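Local structure of 2-aminomuconate 6-semialdehyde dehydrogenase (Burkholderia cenocepacia, 4U3W) at residues Ala67-Trp76 with Gly216-Leu224; Ala85-Glu96 with Ile126-Arg137. The protein probably oxidises the aldehyde group of 2-aminomuconate 6-semialdehyde to the carboxylic acid with a nicotinamide cofactor, as other aldehyde dehydrogenases do. All coordinates share one frame; numbering follows the deposited sequence. Where two conformers were deposited one is given.

Interactions 1 and 2 lie on the same side of the chain's centre, their own centres about 18 Å apart, and the second is nested within the loop of chain that the first closes. Consecutive helices 58-76 and 81-96 each supply one segment. Trp87, on the helix of interaction 2, joins the two: its CD1 lies 3.5 Å from CZ3 of Trp76, and its CH2 comes within 3.3 Å of Gly216 O. Interaction 1 packs helix 58-76 on the loop that leads into strand 222-224, whereas interaction 2 pairs two helices and extends to a second subunit at Asp134 and Arg137. Of the bound ions, a magnesium ion lies about 13 Å from the side chain of Val136.

Interaction 1: residues Ala67-Trp76 with Gly216-Leu224; sequences AAHAAQKAGW and GLPPGVFNL
The indole of Trp76 carries Val221 on one face, with CG1 3.6 Å above the ring plane and 3.7 Å from the centroid of the five-membered ring, only 15° off the normal, a well-centred CH-pi contact. CG2 of the same valine approaches CG and CD2, so both methyls bear on the indole. Leu217 CD1 comes obliquely to the six-membered part, 3.9 Å from Trp76 CH2, and Pro218 CD approaches Trp76 CZ3 more loosely. In the ring plane, at the edge, stands the amide nitrogen of Gln72, which itself donates to Gly190 O. With CG of Trp76 anti to the backbone N (chi1 -179°), the indole reaches out from the last turn of helix 58-76 across the loop that enters strand 222-224. That strand runs parallel to strand 192-196, and helix 203-214 joins the two in a beta-alpha-beta crossover, consistent with the Rossmann-like cofactor-binding domain of aldehyde dehydrogenases. Gly216 closes helix 203-214 in a Schellman motif, and the chain then turns sharply at Pro218-Val221, where Val221 N bonds back to Pro218 O. Gly220, with positive phi, occupies the third position of this type II turn. Here the helix comes closest: the CA atoms of Ala68 and Gly220 are 4.6 Å apart, and Ala71 CB lies 3.4 Å from Pro219 O. Gly220 CA also lies 3.7 Å from Ala67 O. No conventional hydrogen bond links the segments, but Ala68 CA points its hydrogen at Gly220 O over 3.2 Å. The same oxygen also receives Asn223 ND2 at 2.9 Å, from above the carbonyl plane. Asn223 is held further by Val193 O, which takes a bond from ND2, and by Asn29 N, which donates to OD1, while ND2 of Asn223 rests against Ala68 CB.

Interaction 2: residues Ala85-Glu96 with Ile126-Arg137; sequences AAWLHKIADGIE and IANFRTFADLVR
Asp93 OD1 is gripped by both terminal nitrogens of Arg130, NH2 at 2.9 Å and NH1 at 3.0 Å, in an end-on salt bridge to a single oxygen. The two residues sit on antiparallel helical segments, 85-96 and 126-137, whose axes approach to 8.3 Å at 164°; His89, Phe129 and Arg130 act as knobs in holes of the facing helix. Bending at chi2 (-142°) helps bring the guanidinium of Arg130 back over Ala92, whose CB lies against one face. At its edge, NH1 also donates to His89 ND1 (3.2 Å), in the plane of both groups. The imidazole is thus fixed from two sides, because NE2 donates to Asp134 OD1 at 3.2 Å. That oxygen takes a second bond from Arg137 NH2, while Asp134 OD2 and Arg137 NH1 form salt bridges with Arg137 and Asp134 of the second subunit, which places helix 114-138 at the subunit interface. On the buried side, Phe129 fits among Leu88, Ile91, Ala92 and Ile95, and it also touches helix 175-188. Ile91 CG2 sits over the centre of the phenyl face, 3.9 Å from the centroid, and Leu88 CG meets the ring edge at CD1.

Interaction 1: residues Ala67-Trp76 with Gly216-Leu224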
loop_
_atom_site.group_PDB
_atom_site.type_symbol
_atom_site.label_atom_id
_atom_site.label_comp_id
_atom_site.label_asym_id
_atom_site.label_seq_id
_atom_site.Cartn_x
_atom_site.Cartn_y
_atom_site.Cartn_z
ATOM N N ALA A 67 35.038 -7.312 10.527
ATOM C CA ALA A 67 34.286 -8.227 11.398
ATOM C C ALA A 67 32.799 -8.224 11.022
ATOM O O ALA A 67 32.143 -9.277 11.008
ATOM C CB ALA A 67 34.437 -7.845 12.883
ATOM N N ALA A 68 32.297 -7.031 10.731
ATOM C CA ALA A 68 30.882 -6.856 10.333
ATOM C C ALA A 68 30.643 -7.553 9.008
ATOM O O ALA A 68 29.644 -8.256 8.843
ATOM C CB ALA A 68 30.515 -5.347 10.253
ATOM N N HIS A 69 31.583 -7.394 8.067
ATOM C CA HIS A 69 31.448 -8.070 6.780
ATOM C C HIS A 69 31.507 -9.585 6.876
ATOM O O HIS A 69 30.746 -10.296 6.183
ATOM C CB HIS A 69 32.495 -7.571 5.783
ATOM C CG HIS A 69 31.975 -6.451 4.940
ATOM N ND1 HIS A 69 30.986 -6.633 3.996
ATOM C CD2 HIS A 69 32.236 -5.122 4.956
ATOM C CE1 HIS A 69 30.685 -5.471 3.441
ATOM N NE2 HIS A 69 31.430 -4.539 4.003
ATOM N N ALA A 70 32.402 -10.092 7.718
ATOM C CA ALA A 70 32.465 -11.540 7.924
ATOM C C ALA A 70 31.156 -12.068 8.557
ATOM O O ALA A 70 30.679 -13.139 8.207
ATOM C CB ALA A 70 33.683 -11.908 8.783
ATOM N N ALA A 71 30.577 -11.301 9.478
ATOM C CA ALA A 71 29.332 -11.701 10.154
ATOM C C ALA A 71 28.129 -11.755 9.196
ATOM O O ALA A 71 27.213 -12.592 9.347
ATOM C CB ALA A 71 29.058 -10.731 11.361
ATOM N N GLN A 72 28.108 -10.869 8.205
ATOM C CA GLN A 72 27.126 -10.998 7.131
ATOM C C GLN A 72 27.148 -12.417 6.497
ATOM O O GLN A 72 26.137 -13.141 6.465
ATOM C CB GLN A 72 27.405 -9.959 6.036
ATOM C CG GLN A 72 26.864 -8.586 6.328
ATOM C CD GLN A 72 25.312 -8.529 6.247
ATOM O OE1 GLN A 72 24.751 -8.510 5.175
ATOM N NE2 GLN A 72 24.644 -8.469 7.408
ATOM N N LYS A 73 28.322 -12.820 6.028
ATOM C CA LYS A 73 28.449 -14.088 5.332
ATOM C C LYS A 73 28.351 -15.277 6.294
ATOM O O LYS A 73 28.002 -16.371 5.885
ATOM C CB LYS A 73 29.777 -14.128 4.549
ATOM C CG LYS A 73 29.979 -12.881 3.696
ATOM C CD LYS A 73 31.310 -12.871 2.971
ATOM C CE LYS A 73 31.937 -11.463 3.028
ATOM N NZ LYS A 73 33.372 -11.419 2.609
ATOM N N ALA A 74 28.670 -15.084 7.570
ATOM C CA ALA A 74 28.584 -16.200 8.501
ATOM C C ALA A 74 27.130 -16.528 8.843
ATOM O O ALA A 74 26.868 -17.471 9.598
ATOM C CB ALA A 74 29.354 -15.925 9.764
ATOM N N GLY A 75 26.185 -15.760 8.309
ATOM C CA GLY A 75 24.807 -16.185 8.396
ATOM C C GLY A 75 23.802 -15.151 8.871
ATOM O O GLY A 75 22.608 -15.382 8.782
ATOM N N TRP A 76 24.267 -14.023 9.380
ATOM C CA TRP A 76 23.333 -12.980 9.828
ATOM C C TRP A 76 22.522 -12.486 8.649
ATOM O O TRP A 76 21.338 -12.103 8.786
ATOM C CB TRP A 76 24.065 -11.808 10.473
ATOM C CG TRP A 76 23.087 -10.724 10.975
ATOM C CD1 TRP A 76 22.866 -9.504 10.418
ATOM C CD2 TRP A 76 22.192 -10.819 12.102
ATOM N NE1 TRP A 76 21.907 -8.802 11.146
ATOM C CE2 TRP A 76 21.499 -9.580 12.199
ATOM C CE3 TRP A 76 21.951 -11.805 13.074
ATOM C CZ2 TRP A 76 20.560 -9.309 13.216
ATOM C CZ3 TRP A 76 21.016 -11.528 14.099
ATOM C CH2 TRP A 76 20.338 -10.286 14.154
ATOM N N GLY A 216 23.839 -12.617 23.566
ATOM C CA GLY A 216 24.536 -13.523 22.663
ATOM C C GLY A 216 24.301 -13.256 21.191
ATOM O O GLY A 216 24.337 -14.174 20.381
ATOM N N LEU A 217 24.045 -12.001 20.833
ATOM C CA LEU A 217 24.015 -11.655 19.422
ATOM C C LEU A 217 25.332 -12.143 18.726
ATOM O O LEU A 217 26.405 -11.986 19.301
ATOM C CB LEU A 217 23.852 -10.139 19.286
ATOM C CG LEU A 217 23.412 -9.661 17.909
ATOM C CD1 LEU A 217 21.915 -10.040 17.700
ATOM C CD2 LEU A 217 23.636 -8.166 17.880
ATOM N N PRO A 218 25.254 -12.750 17.531
ATOM C CA PRO A 218 26.489 -13.312 16.913
ATOM C C PRO A 218 27.649 -12.303 16.754
ATOM O O PRO A 218 27.425 -11.106 16.543
ATOM C CB PRO A 218 26.009 -13.787 15.554
ATOM C CG PRO A 218 24.529 -14.145 15.777
ATOM C CD PRO A 218 24.042 -13.076 16.731
ATOM N N PRO A 219 28.885 -12.781 16.908
ATOM C CA PRO A 219 30.038 -11.853 16.893
ATOM C C PRO A 219 30.143 -11.138 15.530
ATOM O O PRO A 219 29.934 -11.745 14.467
ATOM C CB PRO A 219 31.268 -12.777 17.172
ATOM C CG PRO A 219 30.760 -14.211 16.790
ATOM C CD PRO A 219 29.263 -14.184 17.160
ATOM N N GLY A 220 30.390 -9.825 15.572
ATOM C CA GLY A 220 30.486 -9.026 14.348
ATOM C C GLY A 220 29.201 -8.387 13.853
ATOM O O GLY A 220 29.236 -7.496 13.000
ATOM N N VAL A 221 28.059 -8.822 14.388
ATOM C CA VAL A 221 26.794 -8.241 13.949
ATOM C C VAL A 221 26.642 -6.809 14.467
ATOM O O VAL A 221 26.264 -5.925 13.710
ATOM C CB VAL A 221 25.566 -9.133 14.387
ATOM C CG1 VAL A 221 24.263 -8.409 14.151
ATOM C CG2 VAL A 221 25.595 -10.487 13.630
ATOM N N PHE A 222 26.990 -6.584 15.737
ATOM C CA PHE A 222 26.983 -5.264 16.313
ATOM C C PHE A 222 28.409 -4.899 16.839
ATOM O O PHE A 222 28.942 -5.591 17.699
ATOM C CB PHE A 222 25.985 -5.167 17.470
ATOM C CG PHE A 222 26.043 -3.844 18.181
ATOM C CD1 PHE A 222 25.270 -2.766 17.727
ATOM C CD2 PHE A 222 26.844 -3.677 19.309
ATOM C CE1 PHE A 222 25.296 -1.531 18.375
ATOM C CE2 PHE A 222 26.882 -2.446 19.956
ATOM C CZ PHE A 222 26.118 -1.378 19.493
ATOM N N ASN A 223 28.975 -3.808 16.336
ATOM C CA ASN A 223 30.331 -3.366 16.741
ATOM C C ASN A 223 30.258 -1.909 17.193
ATOM O O ASN A 223 29.627 -1.091 16.535
ATOM C CB ASN A 223 31.336 -3.523 15.608
ATOM C CG ASN A 223 31.296 -4.887 15.016
ATOM O OD1 ASN A 223 31.949 -5.809 15.495
ATOM N ND2 ASN A 223 30.505 -5.040 13.985
ATOM N N LEU A 224 30.868 -1.622 18.346
ATOM C CA LEU A 224 30.928 -0.276 18.918
ATOM C C LEU A 224 32.355 0.238 18.893
ATOM O O LEU A 224 33.272 -0.445 19.362
ATOM C CB LEU A 224 30.439 -0.292 20.370
ATOM C CG LEU A 224 30.492 1.086 21.051
ATOM C CD1 LEU A 224 29.356 1.927 20.539
ATOM C CD2 LEU A 224 30.276 0.843 22.531
#

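Interaction 2: residues Ala85-Glu96 with Ile126-Arg137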
loop_
_atom_site.group_PDB
_atom_site.type_symbol
_atom_site.label_atom_id
_atom_site.label_comp_id
_atom_site.label_asym_id
_atom_site.label_seq_id
_atom_site.Cartn_x
_atom_site.Cartn_y
_atom_site.Cartn_z
ATOM N N ALA A 85 13.205 -10.227 14.469
ATOM C CA ALA A 85 12.273 -9.595 15.402
ATOM C C ALA A 85 12.500 -10.197 16.766
ATOM O O ALA A 85 12.465 -9.502 17.773
ATOM C CB ALA A 85 10.769 -9.758 14.932
ATOM N N ALA A 86 12.770 -11.494 16.821
ATOM C CA ALA A 86 13.021 -12.080 18.117
ATOM C C ALA A 86 14.310 -11.556 18.768
ATOM O O ALA A 86 14.340 -11.387 19.975
ATOM C CB ALA A 86 13.054 -13.605 18.016
ATOM N N TRP A 87 15.373 -11.359 17.988
ATOM C CA TRP A 87 16.602 -10.781 18.528
ATOM C C TRP A 87 16.310 -9.381 19.079
ATOM O O TRP A 87 16.746 -9.017 20.165
ATOM C CB TRP A 87 17.699 -10.720 17.451
ATOM C CG TRP A 87 18.501 -12.010 17.292
ATOM C CD1 TRP A 87 18.561 -12.817 16.172
ATOM C CD2 TRP A 87 19.354 -12.635 18.280
ATOM N NE1 TRP A 87 19.390 -13.903 16.414
ATOM C CE2 TRP A 87 19.897 -13.803 17.688
ATOM C CE3 TRP A 87 19.702 -12.321 19.610
ATOM C CZ2 TRP A 87 20.767 -14.658 18.381
ATOM C CZ3 TRP A 87 20.593 -13.155 20.293
ATOM C CH2 TRP A 87 21.112 -14.323 19.674
ATOM N N LEU A 88 15.573 -8.588 18.316
ATOM C CA LEU A 88 15.313 -7.207 18.737
ATOM C C LEU A 88 14.485 -7.123 20.045
ATOM O O LEU A 88 14.781 -6.286 20.949
ATOM C CB LEU A 88 14.636 -6.453 17.581
ATOM C CG LEU A 88 15.648 -5.670 16.706
ATOM C CD1 LEU A 88 16.599 -6.553 15.932
ATOM C CD2 LEU A 88 14.949 -4.685 15.761
ATOM N N HIS A 89 13.516 -8.040 20.207
ATOM C CA HIS A 89 12.804 -8.087 21.461
ATOM C C HIS A 89 13.695 -8.575 22.605
ATOM O O HIS A 89 13.547 -8.113 23.725
ATOM C CB HIS A 89 11.556 -8.974 21.348
ATOM C CG HIS A 89 10.373 -8.267 20.763
ATOM N ND1 HIS A 89 9.682 -7.282 21.443
ATOM C CD2 HIS A 89 9.764 -8.398 19.557
ATOM C CE1 HIS A 89 8.702 -6.832 20.674
ATOM N NE2 HIS A 89 8.728 -7.497 19.529
ATOM N N LYS A 90 14.607 -9.504 22.340
ATOM C CA LYS A 90 15.553 -9.924 23.393
ATOM C C LYS A 90 16.415 -8.757 23.846
ATOM O O LYS A 90 16.736 -8.619 25.033
ATOM C CB LYS A 90 16.482 -11.034 22.893
ATOM C CG LYS A 90 15.900 -12.458 23.011
ATOM C CD LYS A 90 16.926 -13.500 22.515
ATOM C CE LYS A 90 16.275 -14.575 21.638
ATOM N NZ LYS A 90 15.573 -15.695 22.347
ATOM N N ILE A 91 16.833 -7.943 22.878
ATOM C CA ILE A 91 17.673 -6.770 23.196
ATOM C C ILE A 91 16.853 -5.795 24.027
ATOM O O ILE A 91 17.291 -5.317 25.061
ATOM C CB ILE A 91 18.201 -6.099 21.900
ATOM C CG1 ILE A 91 19.205 -7.036 21.198
ATOM C CG2 ILE A 91 18.887 -4.756 22.218
ATOM C CD1 ILE A 91 19.432 -6.728 19.695
ATOM N N ALA A 92 15.620 -5.547 23.586
ATOM C CA ALA A 92 14.731 -4.675 24.348
ATOM C C ALA A 92 14.560 -5.158 25.782
ATOM O O ALA A 92 14.675 -4.372 26.731
ATOM C CB ALA A 92 13.375 -4.578 23.632
ATOM N N ASP A 93 14.341 -6.463 25.957
ATOM C CA ASP A 93 14.221 -7.039 27.302
ATOM C C ASP A 93 15.482 -6.829 28.138
ATOM O O ASP A 93 15.411 -6.592 29.352
ATOM C CB ASP A 93 13.916 -8.554 27.210
ATOM C CG ASP A 93 12.511 -8.848 26.689
ATOM O OD1 ASP A 93 11.692 -7.917 26.605
ATOM O OD2 ASP A 93 12.236 -10.007 26.319
ATOM N N GLY A 94 16.652 -6.969 27.505
ATOM C CA GLY A 94 17.929 -6.824 28.206
ATOM C C GLY A 94 18.187 -5.413 28.718
ATOM O O GLY A 94 18.817 -5.225 29.777
ATOM N N ILE A 95 17.718 -4.421 27.974
ATOM C CA ILE A 95 17.832 -3.021 28.407
ATOM C C ILE A 95 16.878 -2.798 29.599
ATOM O O ILE A 95 17.258 -2.244 30.633
ATOM C CB ILE A 95 17.471 -2.048 27.262
ATOM C CG1 ILE A 95 18.418 -2.214 26.049
ATOM C CG2 ILE A 95 17.589 -0.614 27.737
ATOM C CD1 ILE A 95 17.882 -1.466 24.765
ATOM N N GLU A 96 15.632 -3.236 29.429
ATOM C CA GLU A 96 14.606 -3.180 30.485
ATOM C C GLU A 96 15.124 -3.783 31.793
ATOM O O GLU A 96 14.913 -3.245 32.855
ATOM C CB GLU A 96 13.343 -3.934 30.021
ATOM C CG GLU A 96 12.009 -3.183 30.115
ATOM C CD GLU A 96 10.957 -3.741 29.131
ATOM O OE1 GLU A 96 10.985 -4.959 28.845
ATOM O OE2 GLU A 96 10.113 -2.961 28.621
ATOM N N ILE A 126 14.035 1.820 24.356
ATOM C CA ILE A 126 13.531 0.447 24.357
ATOM C C ILE A 126 12.471 0.293 23.294
ATOM O O ILE A 126 12.483 -0.694 22.528
ATOM C CB ILE A 126 12.999 0.069 25.768
ATOM C CG1 ILE A 126 14.190 0.055 26.714
ATOM C CG2 ILE A 126 12.193 -1.285 25.752
ATOM C CD1 ILE A 126 13.902 0.092 28.178
ATOM N N ALA A 127 11.572 1.282 23.198
ATOM C CA ALA A 127 10.459 1.212 22.240
ATOM C C ALA A 127 10.899 1.146 20.759
ATOM O O ALA A 127 10.183 0.553 19.905
ATOM C CB ALA A 127 9.495 2.427 22.468
ATOM N N ASN A 128 12.048 1.757 20.441
ATOM C CA ASN A 128 12.608 1.684 19.083
ATOM C C ASN A 128 12.842 0.241 18.677
ATOM O O ASN A 128 12.494 -0.140 17.552
ATOM C CB ASN A 128 13.932 2.440 18.960
ATOM C CG ASN A 128 13.735 3.951 18.843
ATOM O OD1 ASN A 128 12.697 4.411 18.366
ATOM N ND2 ASN A 128 14.722 4.735 19.329
ATOM N N PHE A 129 13.411 -0.555 19.595
ATOM C CA PHE A 129 13.662 -1.970 19.268
ATOM C C PHE A 129 12.324 -2.732 19.060
ATOM O O PHE A 129 12.199 -3.471 18.072
ATOM C CB PHE A 129 14.518 -2.639 20.344
ATOM C CG PHE A 129 15.994 -2.299 20.210
ATOM C CD1 PHE A 129 16.782 -2.923 19.257
ATOM C CD2 PHE A 129 16.562 -1.317 21.007
ATOM C CE1 PHE A 129 18.134 -2.570 19.116
ATOM C CE2 PHE A 129 17.937 -0.994 20.866
ATOM C CZ PHE A 129 18.686 -1.623 19.918
ATOM N N ARG A 130 11.328 -2.501 19.933
ATOM C CA ARG A 130 10.055 -3.255 19.826
ATOM C C ARG A 130 9.287 -2.850 18.580
ATOM O O ARG A 130 8.655 -3.684 17.912
ATOM C CB ARG A 130 9.177 -3.045 21.077
ATOM C CG ARG A 130 9.935 -3.418 22.346
ATOM C CD ARG A 130 9.037 -4.104 23.343
ATOM N NE ARG A 130 9.619 -4.169 24.666
ATOM C CZ ARG A 130 10.271 -5.229 25.133
ATOM N NH1 ARG A 130 10.436 -6.322 24.359
ATOM N NH2 ARG A 130 10.733 -5.211 26.381
ATOM N N THR A 131 9.355 -1.565 18.255
ATOM C CA THR A 131 8.658 -1.070 17.092
ATOM C C THR A 131 9.153 -1.655 15.795
ATOM O O THR A 131 8.376 -2.113 14.955
ATOM C CB THR A 131 8.760 0.458 17.018
ATOM O OG1 THR A 131 7.920 0.989 18.025
ATOM C CG2 THR A 131 8.269 0.976 15.657
ATOM N N PHE A 132 10.458 -1.615 15.581
ATOM C CA PHE A 132 10.964 -2.161 14.352
ATOM C C PHE A 132 10.916 -3.670 14.336
ATOM O O PHE A 132 10.853 -4.252 13.264
ATOM C CB PHE A 132 12.402 -1.653 14.066
ATOM C CG PHE A 132 12.420 -0.206 13.629
ATOM C CD1 PHE A 132 11.938 0.147 12.379
ATOM C CD2 PHE A 132 12.784 0.794 14.510
ATOM C CE1 PHE A 132 11.887 1.499 11.992
ATOM C CE2 PHE A 132 12.736 2.133 14.134
ATOM C CZ PHE A 132 12.298 2.476 12.867
ATOM N N ALA A 133 10.939 -4.317 15.487
ATOM C CA ALA A 133 10.692 -5.767 15.496
ATOM C C ALA A 133 9.298 -6.047 14.935
ATOM O O ALA A 133 9.139 -6.885 14.071
ATOM C CB ALA A 133 10.849 -6.343 16.884
ATOM N N ASP A 134 8.276 -5.342 15.394
ATOM C CA ASP A 134 6.936 -5.581 14.847
ATOM C C ASP A 134 6.779 -5.173 13.363
ATOM O O ASP A 134 6.122 -5.868 12.586
ATOM C CB ASP A 134 5.920 -4.876 15.729
ATOM C CG ASP A 134 5.965 -5.407 17.168
ATOM O OD1 ASP A 134 6.488 -6.535 17.391
ATOM O OD2 ASP A 134 5.546 -4.677 18.074
ATOM N N LEU A 135 7.380 -4.065 12.945
ATOM C CA LEU A 135 7.287 -3.708 11.528
ATOM C C LEU A 135 7.891 -4.776 10.587
ATOM O O LEU A 135 7.300 -5.112 9.550
ATOM C CB LEU A 135 7.964 -2.347 11.267
ATOM C CG LEU A 135 7.136 -1.150 11.819
ATOM C CD1 LEU A 135 7.909 0.174 11.788
ATOM C CD2 LEU A 135 5.774 -0.976 11.101
ATOM N N VAL A 136 9.041 -5.330 10.913
ATOM C CA VAL A 136 9.704 -6.233 9.977
ATOM C C VAL A 136 8.912 -7.543 9.929
ATOM O O VAL A 136 8.861 -8.189 8.900
ATOM C CB VAL A 136 11.207 -6.485 10.351
ATOM C CG1 VAL A 136 11.385 -7.721 11.207
ATOM C CG2 VAL A 136 12.042 -6.608 9.097
ATOM N N ARG A 137 8.263 -7.893 11.047
ATOM C CA ARG A 137 7.553 -9.164 11.089
ATOM C C ARG A 137 6.330 -9.124 10.173
ATOM O O ARG A 137 5.949 -10.128 9.583
ATOM C CB ARG A 137 7.154 -9.522 12.522
ATOM C CG ARG A 137 7.459 -10.975 12.823
ATOM C CD ARG A 137 6.968 -11.511 14.164
ATOM N NE ARG A 137 7.407 -10.760 15.340
ATOM C CZ ARG A 137 6.695 -9.811 15.940
ATOM N NH1 ARG A 137 5.504 -9.465 15.458
ATOM N NH2 ARG A 137 7.175 -9.200 17.023
HETATM O O HOH W 1 8.940 -2.415 26.421
#